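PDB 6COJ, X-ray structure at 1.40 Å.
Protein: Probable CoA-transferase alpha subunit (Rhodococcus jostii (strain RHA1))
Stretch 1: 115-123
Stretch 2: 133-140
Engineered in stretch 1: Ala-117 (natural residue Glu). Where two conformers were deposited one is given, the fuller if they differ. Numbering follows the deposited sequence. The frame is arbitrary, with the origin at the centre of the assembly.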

ATOM      1  N   MET A 115     -19.696   6.972   1.187  1.00 14.38           N
ATOM      2  CA  MET A 115     -19.157   5.621   1.260  1.00 15.16           C
ATOM      3  C   MET A 115     -18.345   5.465   2.533  1.00 13.52           C
ATOM      4  O   MET A 115     -17.964   6.446   3.176  1.00 15.13           O
ATOM      5  CB  MET A 115     -18.298   5.308   0.031  1.00 15.40           C
ATOM      6  CG  MET A 115     -16.993   6.089  -0.023  1.00 14.13           C
ATOM      7  SD  MET A 115     -16.091   5.827  -1.569  1.00 13.84           S
ATOM      8  CE  MET A 115     -16.558   7.308  -2.478  1.00 15.37           C
ATOM      9  N   ASP A 116     -18.080   4.212   2.901  1.00 13.25           N
ATOM     10  CA  ASP A 116     -17.182   3.972   4.024  1.00 14.24           C
ATOM     11  C   ASP A 116     -15.820   4.609   3.746  1.00 12.93           C
ATOM     12  O   ASP A 116     -15.358   4.649   2.604  1.00 14.18           O
ATOM     13  CB  ASP A 116     -17.022   2.471   4.263  1.00 16.82           C
ATOM     14  CG  ASP A 116     -15.978   2.168   5.311  1.00 15.82           C
ATOM     15  OD1 ASP A 116     -16.315   2.187   6.518  1.00 17.28           O
ATOM     16  OD2 ASP A 116     -14.817   1.932   4.925  1.00 15.07           O
ATOM     17  N   ALA A 117     -15.181   5.141   4.792  1.00 13.64           N
ATOM     18  CA  ALA A 117     -13.918   5.843   4.582  1.00 13.75           C
ATOM     19  C   ALA A 117     -12.871   4.962   3.902  1.00 13.41           C
ATOM     20  O   ALA A 117     -12.070   5.450   3.101  1.00 13.75           O
ATOM     21  CB  ALA A 117     -13.398   6.411   5.901  1.00 14.43           C
ATOM     22  N   GLY A 118     -12.865   3.659   4.198  1.00 13.22           N
ATOM     23  CA  GLY A 118     -11.905   2.775   3.551  1.00 13.37           C
ATOM     24  C   GLY A 118     -12.180   2.558   2.083  1.00 12.56           C
ATOM     25  O   GLY A 118     -11.261   2.174   1.338  1.00 13.60           O
ATOM     26  N   MET A 119     -13.425   2.792   1.646  1.00 13.84           N
ATOM     27  CA  MET A 119     -13.757   2.653   0.236  1.00 14.33           C
ATOM     28  C   MET A 119     -13.132   3.755  -0.606  1.00 14.00           C
ATOM     29  O   MET A 119     -12.862   3.537  -1.791  1.00 14.10           O
ATOM     30  CB  MET A 119     -15.271   2.619   0.047  1.00 14.64           C
ATOM     31  CG  MET A 119     -15.919   1.356   0.600  1.00 15.57           C
ATOM     32  SD  MET A 119     -17.726   1.450   0.622  1.00 16.64           S
ATOM     33  CE  MET A 119     -18.102   1.547  -1.128  1.00 23.85           C
ATOM     34  N   VAL A 120     -12.923   4.948  -0.035  1.00 13.57           N
ATOM     35  CA  VAL A 120     -12.230   5.999  -0.777  1.00 14.64           C
ATOM     36  C   VAL A 120     -10.822   5.548  -1.137  1.00 14.61           C
ATOM     37  O   VAL A 120     -10.413   5.601  -2.302  1.00 14.10           O
ATOM     38  CB  VAL A 120     -12.216   7.319   0.015  1.00 12.36           C
ATOM     39  CG1 VAL A 120     -11.472   8.374  -0.779  1.00 15.06           C
ATOM     40  CG2 VAL A 120     -13.643   7.812   0.285  1.00 14.79           C
ATOM     41  N   LYS A 121     -10.056   5.113  -0.137  1.00 14.02           N
ATOM     42  CA  LYS A 121      -8.711   4.609  -0.384  1.00 14.19           C
ATOM     43  C   LYS A 121      -8.736   3.506  -1.433  1.00 13.85           C
ATOM     44  O   LYS A 121      -7.937   3.504  -2.380  1.00 13.56           O
ATOM     45  CB  LYS A 121      -8.127   4.093   0.932  1.00 14.79           C
ATOM     46  CG  LYS A 121      -6.762   3.442   0.785  1.00 15.34           C
ATOM     47  CD  LYS A 121      -6.347   2.740   2.079  1.00 17.51           C
ATOM     48  CE  LYS A 121      -5.004   2.044   1.890  1.00 27.38           C
ATOM     49  NZ  LYS A 121      -4.488   1.420   3.134  1.00 32.63           N
ATOM     50  N   CYS A 122      -9.670   2.572  -1.283  1.00 13.53           N
ATOM     51  CA  CYS A 122      -9.773   1.455  -2.209  1.00 13.58           C
ATOM     52  C   CYS A 122     -10.033   1.934  -3.636  1.00 13.65           C
ATOM     53  O   CYS A 122      -9.370   1.487  -4.584  1.00 13.27           O
ATOM     54  CB  CYS A 122     -10.895   0.544  -1.717  1.00 12.58           C
ATOM     55  SG  CYS A 122     -11.194  -0.920  -2.694  1.00 15.79           S
ATOM     56  N   GLY A 123     -10.999   2.840  -3.807  1.00 11.86           N
ATOM     57  CA  GLY A 123     -11.307   3.329  -5.141  1.00 14.13           C
ATOM     58  C   GLY A 123     -10.154   4.083  -5.777  1.00 12.35           C
ATOM     59  O   GLY A 123      -9.932   3.988  -6.988  1.00 13.32           O
ATOM     60  N   PHE A 133     -12.112  -2.139 -10.713  1.00 13.66           N
ATOM     61  CA  PHE A 133     -12.647  -2.276  -9.371  1.00 13.79           C
ATOM     62  C   PHE A 133     -11.590  -2.937  -8.505  1.00 13.89           C
ATOM     63  O   PHE A 133     -10.634  -3.546  -9.003  1.00 14.63           O
ATOM     64  CB  PHE A 133     -13.906  -3.152  -9.359  1.00 14.41           C
ATOM     65  CG  PHE A 133     -13.606  -4.625  -9.541  1.00 14.29           C
ATOM     66  CD1 PHE A 133     -13.388  -5.153 -10.805  1.00 14.79           C
ATOM     67  CD2 PHE A 133     -13.507  -5.468  -8.441  1.00 14.54           C
ATOM     68  CE1 PHE A 133     -13.077  -6.491 -10.975  1.00 15.61           C
ATOM     69  CE2 PHE A 133     -13.198  -6.807  -8.605  1.00 15.87           C
ATOM     70  CZ  PHE A 133     -12.984  -7.323  -9.870  1.00 17.83           C
ATOM     71  N   LEU A 134     -11.796  -2.838  -7.196  1.00 13.83           N
ATOM     72  CA  LEU A 134     -11.138  -3.709  -6.231  1.00 12.41           C
ATOM     73  C   LEU A 134     -12.197  -4.199  -5.255  1.00 14.19           C
ATOM     74  O   LEU A 134     -13.118  -3.444  -4.912  1.00 13.90           O
ATOM     75  CB  LEU A 134     -10.028  -2.976  -5.450  1.00 13.60           C
ATOM     76  CG  LEU A 134      -8.727  -2.698  -6.208  1.00 13.39           C
ATOM     77  CD1 LEU A 134      -7.829  -1.740  -5.434  1.00 14.05           C
ATOM     78  CD2 LEU A 134      -7.993  -4.021  -6.494  1.00 13.67           C
ATOM     79  N   PRO A 135     -12.114  -5.448  -4.812  1.00 12.68           N
ATOM     80  CA  PRO A 135     -13.104  -5.968  -3.869  1.00 14.22           C
ATOM     81  C   PRO A 135     -12.799  -5.460  -2.474  1.00 14.65           C
ATOM     82  O   PRO A 135     -11.642  -5.246  -2.105  1.00 14.87           O
ATOM     83  CB  PRO A 135     -12.874  -7.481  -3.922  1.00 14.60           C
ATOM     84  CG  PRO A 135     -11.388  -7.598  -4.249  1.00 13.99           C
ATOM     85  CD  PRO A 135     -11.113  -6.464  -5.193  1.00 13.25           C
ATOM     86  N   ILE A 136     -13.858  -5.294  -1.685  1.00 13.57           N
ATOM     87  CA  ILE A 136     -13.715  -4.815  -0.316  1.00 15.17           C
ATOM     88  C   ILE A 136     -14.935  -5.265   0.468  1.00 16.36           C
ATOM     89  O   ILE A 136     -16.028  -5.413  -0.087  1.00 15.79           O
ATOM     90  CB  ILE A 136     -13.511  -3.277  -0.280  1.00 13.60           C
ATOM     91  CG1 ILE A 136     -13.144  -2.788   1.126  1.00 14.81           C
ATOM     92  CG2 ILE A 136     -14.762  -2.547  -0.758  1.00 12.89           C
ATOM     93  CD1 ILE A 136     -12.544  -1.362   1.175  1.00 15.98           C
ATOM     94  N   ARG A 137     -14.738  -5.525   1.760  1.00 14.46           N
ATOM     95  CA  ARG A 137     -15.847  -5.919   2.619  1.00 14.70           C
ATOM     96  C   ARG A 137     -16.679  -4.708   3.029  1.00 16.75           C
ATOM     97  O   ARG A 137     -17.917  -4.777   3.043  1.00 15.49           O
ATOM     98  CB  ARG A 137     -15.304  -6.628   3.858  1.00 17.31           C
ATOM     99  CG  ARG A 137     -16.350  -7.366   4.654  1.00 22.33           C
ATOM    100  CD  ARG A 137     -15.738  -8.207   5.768  1.00 25.34           C
ATOM    101  NE  ARG A 137     -14.383  -8.609   5.438  1.00 23.72           N
ATOM    102  CZ  ARG A 137     -14.080  -9.804   4.962  1.00 41.62           C
ATOM    103  NH1 ARG A 137     -12.814 -10.111   4.673  1.00 30.70           N
ATOM    104  NH2 ARG A 137     -15.056 -10.679   4.750  1.00 31.12           N
ATOM    105  N   ALA A 138     -16.016  -3.594   3.357  1.00 13.99           N
ATOM    106  CA  ALA A 138     -16.706  -2.395   3.826  1.00 12.78           C
ATOM    107  C   ALA A 138     -17.792  -1.971   2.848  1.00 13.33           C
ATOM    108  O   ALA A 138     -17.566  -1.907   1.635  1.00 15.05           O
ATOM    109  CB  ALA A 138     -15.691  -1.257   3.983  1.00 13.48           C
ATOM    110  N   GLY A 139     -18.971  -1.662   3.393  1.00 14.18           N
ATOM    111  CA  GLY A 139     -20.115  -1.303   2.577  1.00 14.34           C
ATOM    112  C   GLY A 139     -21.209  -2.347   2.651  1.00 13.56           C
ATOM    113  O   GLY A 139     -22.396  -2.007   2.660  1.00 16.07           O
ATOM    114  N   LEU A 140     -20.827  -3.625   2.707  1.00 13.71           N
ATOM    115  CA  LEU A 140     -21.806  -4.707   2.758  0.74 14.71           C
ATOM    116  C   LEU A 140     -22.731  -4.537   3.950  1.00 16.20           C
ATOM    117  O   LEU A 140     -22.288  -4.257   5.069  1.00 16.88           O
ATOM    118  CB  LEU A 140     -21.099  -6.054   2.885  0.74 15.93           C
ATOM    119  CG  LEU A 140     -20.419  -6.663   1.669  0.74 14.71           C
ATOM    120  CD1 LEU A 140     -19.695  -7.907   2.131  0.74 15.25           C
ATOM    121  CD2 LEU A 140     -21.425  -7.022   0.572  0.74 18.02           C
TER

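How does the strand lie against the helix? Strand 133-136 runs roughly antiparallel to helix 117-123, their axes 148° apart in direction and 9.0 Å apart at closest approach. No hydrogen bond joins the two stretches; they meet by van der Waals packing. Phe-133 points its CB away, whereas Leu-134 points toward the helix and sets its CB 3.6 Å from Cys-122 SG, a snug apolar contact.

What follows Leu-134 along the strand? The alternation of an extended chain turns Pro-135 away and Ile-136 back toward the helix. Ile-136 CD1 rests 3.8 Å from Cys-122 CB and 3.8 Å from Gly-118 O, while Ile-136 CG2 lies 4.3 Å from Met-119 CG. Gly-118 has no side chain, and the isoleucine tip reaches its backbone directly.

How does the loop after the strand meet the start of the helix? Ala-138 CB sits 3.4 Å from Asp-116 OD2, the same oxygen that caps the helix by accepting from Gly-118 N at 2.7 Å. Met-119 SD comes within 3.5 Å of Ala-138 O, a carbonyl oxygen buried without a hydrogen-bonding partner.

Why does glycine suit position 139? Its phi of 113° and psi of -37° would jam a CB against the preceding carbonyl, and Met-119 SD, 4.1 Å from Gly-139 CA, would also crowd it.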